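Local structure of lipoprotein (Colwellia psychrerythraea, 3O0Y) at residues R150-D155 / V169-F174; Q156-E161 / N222-K227. The protein is a putative lipoprotein of unknown function, possibly related to metallopeptidases, though no peptidase activity is established. One frame throughout, in Å; residues are numbered along the deposited sequence.

Contact 1: residues R150-D155 / V169-F174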
loop_
_atom_site.group_PDB
_atom_site.type_symbol
_atom_site.label_atom_id
_atom_site.label_comp_id
_atom_site.label_asym_id
_atom_site.label_seq_id
_atom_site.Cartn_x
_atom_site.Cartn_y
_atom_site.Cartn_z
ATOM N N ARG A 150 6.155 -11.611 6.164
ATOM C CA ARG A 150 6.808 -10.290 6.149
ATOM C C ARG A 150 6.713 -9.531 7.495
ATOM O O ARG A 150 7.698 -8.923 7.957
ATOM C CB ARG A 150 6.282 -9.404 4.964
ATOM C CG ARG A 150 6.918 -7.983 4.899
ATOM C CD ARG A 150 8.150 -7.678 3.924
ATOM N NE ARG A 150 8.486 -6.206 3.873
ATOM C CZ ARG A 150 9.660 -5.625 3.543
ATOM N NH1 ARG A 150 10.776 -6.306 3.188
ATOM N NH2 ARG A 150 9.701 -4.302 3.587
ATOM N N VAL A 151 5.527 -9.538 8.100
ATOM C CA VAL A 151 5.324 -8.857 9.387
ATOM C C VAL A 151 6.194 -9.521 10.459
ATOM O O VAL A 151 6.819 -8.843 11.289
ATOM C CB VAL A 151 3.855 -8.784 9.814
ATOM C CG1 VAL A 151 3.708 -8.314 11.303
ATOM C CG2 VAL A 151 3.056 -7.866 8.868
ATOM N N MET A 152 6.146 -10.847 10.465
ATOM C CA MET A 152 6.876 -11.599 11.469
ATOM C C MET A 152 8.384 -11.345 11.355
ATOM O O MET A 152 9.073 -11.267 12.365
ATOM C CB MET A 152 6.559 -13.092 11.361
ATOM C CG MET A 152 5.151 -13.501 11.850
ATOM S SD MET A 152 4.771 -15.298 11.841
ATOM C CE MET A 152 6.100 -15.784 13.057
ATOM N N GLN A 153 8.904 -11.141 10.139
ATOM C CA GLN A 153 10.327 -11.018 9.955
ATOM C C GLN A 153 10.778 -9.575 10.106
ATOM O O GLN A 153 11.940 -9.317 10.430
ATOM C CB GLN A 153 10.748 -11.591 8.600
ATOM C CG GLN A 153 10.578 -13.089 8.489
ATOM C CD GLN A 153 10.743 -13.616 7.086
ATOM O OE1 GLN A 153 11.301 -12.954 6.213
ATOM N NE2 GLN A 153 10.151 -14.780 6.836
ATOM N N ASN A 154 9.879 -8.630 9.909
ATOM C CA ASN A 154 10.260 -7.220 9.958
ATOM C C ASN A 154 9.794 -6.455 11.154
ATOM O O ASN A 154 10.475 -5.550 11.611
ATOM C CB ASN A 154 9.755 -6.543 8.659
ATOM C CG ASN A 154 10.614 -6.949 7.494
ATOM O OD1 ASN A 154 11.729 -6.416 7.331
ATOM N ND2 ASN A 154 10.200 -7.980 6.786
ATOM N N ASP A 155 8.549 -6.656 11.537
ATOM C CA ASP A 155 7.912 -5.799 12.501
ATOM C C ASP A 155 7.801 -6.413 13.885
ATOM O O ASP A 155 7.667 -5.703 14.862
ATOM C CB ASP A 155 6.492 -5.484 12.012
ATOM C CG ASP A 155 6.487 -4.805 10.643
ATOM O OD1 ASP A 155 7.138 -3.758 10.500
ATOM O OD2 ASP A 155 5.770 -5.309 9.750
ATOM N N VAL A 169 5.500 -19.628 18.859
ATOM C CA VAL A 169 4.084 -19.945 19.021
ATOM C C VAL A 169 3.296 -19.569 17.740
ATOM O O VAL A 169 2.397 -20.300 17.302
ATOM C CB VAL A 169 3.551 -19.274 20.263
ATOM C CG1 VAL A 169 2.048 -19.309 20.287
ATOM C CG2 VAL A 169 4.186 -19.989 21.510
ATOM N N ARG A 170 3.657 -18.431 17.162
ATOM C CA ARG A 170 3.027 -18.034 15.883
ATOM C C ARG A 170 3.322 -19.016 14.765
ATOM O O ARG A 170 2.395 -19.470 14.047
ATOM C CB ARG A 170 3.451 -16.595 15.527
ATOM C CG ARG A 170 2.574 -15.602 16.285
ATOM C CD ARG A 170 2.764 -14.165 15.772
ATOM N NE ARG A 170 1.626 -13.296 16.109
ATOM C CZ ARG A 170 1.690 -11.973 16.152
ATOM N NH1 ARG A 170 2.804 -11.331 15.825
ATOM N NH2 ARG A 170 0.601 -11.289 16.441
ATOM N N LEU A 171 4.601 -19.389 14.626
ATOM C CA LEU A 171 4.985 -20.388 13.599
ATOM C C LEU A 171 4.246 -21.710 13.728
ATOM O O LEU A 171 3.864 -22.321 12.725
ATOM C CB LEU A 171 6.513 -20.621 13.592
ATOM C CG LEU A 171 7.423 -19.438 13.242
ATOM C CD1 LEU A 171 8.865 -19.842 13.510
ATOM C CD2 LEU A 171 7.269 -18.917 11.847
ATOM N N GLY A 172 4.005 -22.129 14.977
ATOM C CA GLY A 172 3.319 -23.362 15.284
ATOM C C GLY A 172 1.880 -23.391 14.899
ATOM O O GLY A 172 1.307 -24.460 14.795
ATOM N N GLN A 173 1.306 -22.231 14.583
ATOM C CA GLN A 173 -0.109 -22.176 14.162
ATOM C C GLN A 173 -0.290 -22.093 12.652
ATOM O O GLN A 173 -1.415 -21.874 12.153
ATOM C CB GLN A 173 -0.735 -20.968 14.827
ATOM C CG GLN A 173 -0.772 -21.128 16.361
ATOM C CD GLN A 173 -1.240 -19.905 17.003
ATOM O OE1 GLN A 173 -0.451 -19.064 17.467
ATOM N NE2 GLN A 173 -2.545 -19.752 17.010
ATOM N N PHE A 174 0.793 -22.305 11.903
ATOM C CA PHE A 174 0.707 -22.150 10.439
ATOM C C PHE A 174 -0.104 -23.272 9.807
ATOM O O PHE A 174 -0.654 -23.121 8.673
ATOM C CB PHE A 174 2.073 -22.057 9.814
ATOM C CG PHE A 174 2.541 -20.661 9.600
ATOM C CD1 PHE A 174 2.649 -19.798 10.653
ATOM C CD2 PHE A 174 2.869 -20.204 8.356
ATOM C CE1 PHE A 174 3.130 -18.534 10.490
ATOM C CE2 PHE A 174 3.346 -18.952 8.187
ATOM C CZ PHE A 174 3.406 -18.079 9.270
#

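Contact 2: residues Q156-E161 / N222-K227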
loop_
_atom_site.group_PDB
_atom_site.type_symbol
_atom_site.label_atom_id
_atom_site.label_comp_id
_atom_site.label_asym_id
_atom_site.label_seq_id
_atom_site.Cartn_x
_atom_site.Cartn_y
_atom_site.Cartn_z
ATOM N N GLN A 156 7.817 -7.730 13.983
ATOM C CA GLN A 156 7.652 -8.375 15.266
ATOM C C GLN A 156 8.935 -8.294 16.083
ATOM O O GLN A 156 9.985 -8.725 15.628
ATOM C CB GLN A 156 7.265 -9.835 15.034
ATOM C CG GLN A 156 6.930 -10.558 16.317
ATOM C CD GLN A 156 6.250 -11.896 16.174
ATOM O OE1 GLN A 156 6.336 -12.743 17.100
ATOM N NE2 GLN A 156 5.512 -12.072 15.138
ATOM N N PRO A 157 8.869 -7.729 17.292
ATOM C CA PRO A 157 10.134 -7.587 18.046
ATOM C C PRO A 157 10.664 -8.913 18.519
ATOM O O PRO A 157 9.888 -9.757 18.884
ATOM C CB PRO A 157 9.723 -6.769 19.266
ATOM C CG PRO A 157 8.276 -6.957 19.396
ATOM C CD PRO A 157 7.708 -7.193 18.030
ATOM N N ILE A 158 11.997 -9.082 18.520
ATOM C CA ILE A 158 12.621 -10.225 19.154
ATOM C C ILE A 158 13.746 -9.714 20.022
ATOM O O ILE A 158 14.896 -9.667 19.587
ATOM C CB ILE A 158 13.105 -11.268 18.122
ATOM C CG1 ILE A 158 11.917 -11.749 17.282
ATOM C CG2 ILE A 158 13.699 -12.469 18.807
ATOM C CD1 ILE A 158 12.329 -12.458 16.082
ATOM N N THR A 159 13.412 -9.262 21.240
ATOM C CA THR A 159 14.388 -8.610 22.089
ATOM C C THR A 159 14.490 -9.245 23.479
ATOM O O THR A 159 15.267 -8.750 24.266
ATOM C CB THR A 159 14.070 -7.112 22.283
ATOM O OG1 THR A 159 12.885 -6.955 23.066
ATOM C CG2 THR A 159 13.878 -6.382 20.906
ATOM N N THR A 160 13.677 -10.281 23.774
ATOM C CA THR A 160 13.562 -10.904 25.090
ATOM C C THR A 160 13.168 -12.351 24.848
ATOM O O THR A 160 12.731 -12.710 23.732
ATOM C CB THR A 160 12.442 -10.266 25.987
ATOM O OG1 THR A 160 11.150 -10.553 25.418
ATOM C CG2 THR A 160 12.625 -8.781 26.150
ATOM N N GLU A 161 13.332 -13.200 25.847
ATOM C CA GLU A 161 12.971 -14.605 25.724
ATOM C C GLU A 161 11.483 -14.723 25.422
ATOM O O GLU A 161 11.054 -15.598 24.629
ATOM C CB GLU A 161 13.286 -15.332 27.035
ATOM C CG GLU A 161 12.949 -16.818 26.994
ATOM C CD GLU A 161 13.453 -17.618 28.235
ATOM O OE1 GLU A 161 14.021 -17.028 29.186
ATOM O OE2 GLU A 161 13.308 -18.842 28.196
ATOM N N ASN A 222 16.893 -17.555 9.650
ATOM C CA ASN A 222 17.995 -16.604 9.554
ATOM C C ASN A 222 17.710 -15.230 10.194
ATOM O O ASN A 222 18.582 -14.627 10.837
ATOM C CB ASN A 222 18.446 -16.493 8.084
ATOM C CG ASN A 222 19.163 -17.762 7.558
ATOM O OD1 ASN A 222 19.160 -18.032 6.347
ATOM N ND2 ASN A 222 19.795 -18.481 8.429
ATOM N N VAL A 223 16.482 -14.721 10.022
ATOM C CA VAL A 223 16.078 -13.529 10.717
ATOM C C VAL A 223 16.105 -13.743 12.206
ATOM O O VAL A 223 16.574 -12.913 12.956
ATOM C CB VAL A 223 14.637 -13.114 10.273
ATOM C CG1 VAL A 223 14.133 -12.008 11.228
ATOM C CG2 VAL A 223 14.703 -12.703 8.742
ATOM N N PHE A 224 15.548 -14.845 12.661
ATOM C CA PHE A 224 15.565 -15.119 14.060
ATOM C C PHE A 224 17.022 -15.192 14.585
ATOM O O PHE A 224 17.343 -14.615 15.648
ATOM C CB PHE A 224 14.844 -16.412 14.358
ATOM C CG PHE A 224 14.698 -16.667 15.813
ATOM C CD1 PHE A 224 13.651 -16.163 16.516
ATOM C CD2 PHE A 224 15.649 -17.415 16.490
ATOM C CE1 PHE A 224 13.515 -16.432 17.897
ATOM C CE2 PHE A 224 15.547 -17.675 17.852
ATOM C CZ PHE A 224 14.501 -17.183 18.560
ATOM N N ARG A 225 17.922 -15.821 13.819
ATOM C CA ARG A 225 19.310 -15.906 14.292
ATOM C C ARG A 225 19.920 -14.516 14.441
ATOM O O ARG A 225 20.664 -14.268 15.367
ATOM C CB ARG A 225 20.186 -16.708 13.328
ATOM C CG ARG A 225 19.967 -18.160 13.251
ATOM C CD ARG A 225 20.899 -18.827 12.149
ATOM N NE ARG A 225 20.971 -20.263 12.335
ATOM C CZ ARG A 225 20.532 -21.167 11.466
ATOM N NH1 ARG A 225 20.046 -20.807 10.250
ATOM N NH2 ARG A 225 20.651 -22.449 11.782
ATOM N N GLU A 226 19.676 -13.634 13.484
ATOM C CA GLU A 226 20.275 -12.318 13.519
ATOM C C GLU A 226 19.754 -11.466 14.669
ATOM O O GLU A 226 20.530 -10.810 15.374
ATOM C CB GLU A 226 20.090 -11.563 12.200
ATOM C CG GLU A 226 20.526 -10.064 12.382
ATOM C CD GLU A 226 20.860 -9.277 11.097
ATOM O OE1 GLU A 226 20.782 -9.850 9.966
ATOM O OE2 GLU A 226 21.204 -8.065 11.239
ATOM N N LYS A 227 18.457 -11.544 14.930
ATOM C CA LYS A 227 17.857 -10.795 16.037
ATOM C C LYS A 227 18.173 -11.382 17.410
ATOM O O LYS A 227 18.572 -10.643 18.316
ATOM C CB LYS A 227 16.353 -10.675 15.793
ATOM C CG LYS A 227 16.096 -9.815 14.565
ATOM C CD LYS A 227 14.630 -9.374 14.398
ATOM C CE LYS A 227 14.399 -8.579 13.082
ATOM N NZ LYS A 227 12.993 -8.032 12.929
HETATM O O HOH W 1 11.095 -9.972 13.519
HETATM O O HOH W 2 12.370 -6.429 14.979
HETATM O O HOH W 3 17.251 -8.360 19.123
#

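Contact 1: residues R150-D155 / V169-F174
Met152 carries this contact almost alone, reaching from helix 144-154 to the end of helix 161-172 and to Phe174, which opens helix 174-190, and it shows how one flexible thioether can serve several partners. The aliphatic part belongs to its methyl group. A bend at the last torsion (chi3 62°) turns CE out of the line of the chain, where Met152 CE lies 3.6 Å from Leu171 CD2 and 3.7 Å from Arg170 CB. The sulfur makes the second kind of interaction, a Met-aromatic contact: Met152 SD comes to the edge of the Phe174 ring, 3.9 Å from Phe174 CE1, and stands 81° off the ring normal as seen from the ring centre. Arg170 offers Met152 the base of its side chain, while its guanidinium group is taken up by Asp67 O and Thr51 OG1. At the end of the first helix the side-chain amide of Asn154 folds back, Asn154 ND2 lying 2.9 Å from Arg150 O, which also accepts from the backbone N of Asn154. All four touching residues are buried, and the two segments are therefore joined by dispersion and sulfur-edge contact, with N-H groups of Arg170 bonded to neutral oxygens elsewhere.

Contact 2: residues Q156-E161 / N222-K227
Where the loop 156-161 passes helix 219-228, Ile158 and Lys227 bring their CA atoms within 6.1 Å of each other, an irregular chain lying against a helical turn. Ile158 supplies the apolar half of the interface. Its CB sits 4.0 Å from Lys227 CB, so the stem of the lysine packs against the branch point of the isoleucine. Both arms beyond that point reach the ring of Phe224: Ile158 CD1 lies 4.0 Å from Phe224 CD1, and CG2 approaches the neighbouring CE1, the two side chains crossing at about a right angle. The phenylalanine leaves its helix with CG anti to the backbone N (chi1 -174°), a setting that brings the end of the ring nearer the loop than its base.

Water supplies the polar half. The lysine chain runs extended beyond CG and carries its ammonium group to Gln153 O, which it binds directly, and toward Gln156 O, which it meets through solvent. One water receives a bond from Lys227 NZ at 2.8 Å and gives one to Gln156 O at 2.7 Å; a second water bound to the same nitrogen reaches that carbonyl only weakly. A third water donates to both backbones, 2.7 Å from Ile158 O and 2.8 Å from Lys227 O, and so links two carbonyls that could not bond each other.

The loop itself connects helix 144-154 to helix 161-172, and Thr160 is the N-cap of the latter, its OG1 accepting from Glu163 N. Tyr167 of helix 161-172 touches Ile158 and meets the Phe224 ring, whereas helix 236-268 packs on that ring through Leu242, Ile243 and Val246.

Overall arrangement
In this largely helical chain contact 1, about 20 Å from the chain centre, is fully buried; contact 2, about 26 Å out (both measured between centres), is mostly so, with Lys227 partly exposed and waters on its polar side. Contact 1 joins helix 144-154 to the end of helix 161-172 and the start of helix 174-190; contact 2 sets the loop between the first two against helix 219-228. The chemistry shifts from thioether, aliphatic and aromatic groups to a small apolar patch beside water-bridged carbonyls. Their centres are 11 Å apart: the Lys227 ammonium group spans both, and Val151 O probably accepts from Gln156 N. Helix 236-268 backs Leu171 and Phe174 as well as Phe224.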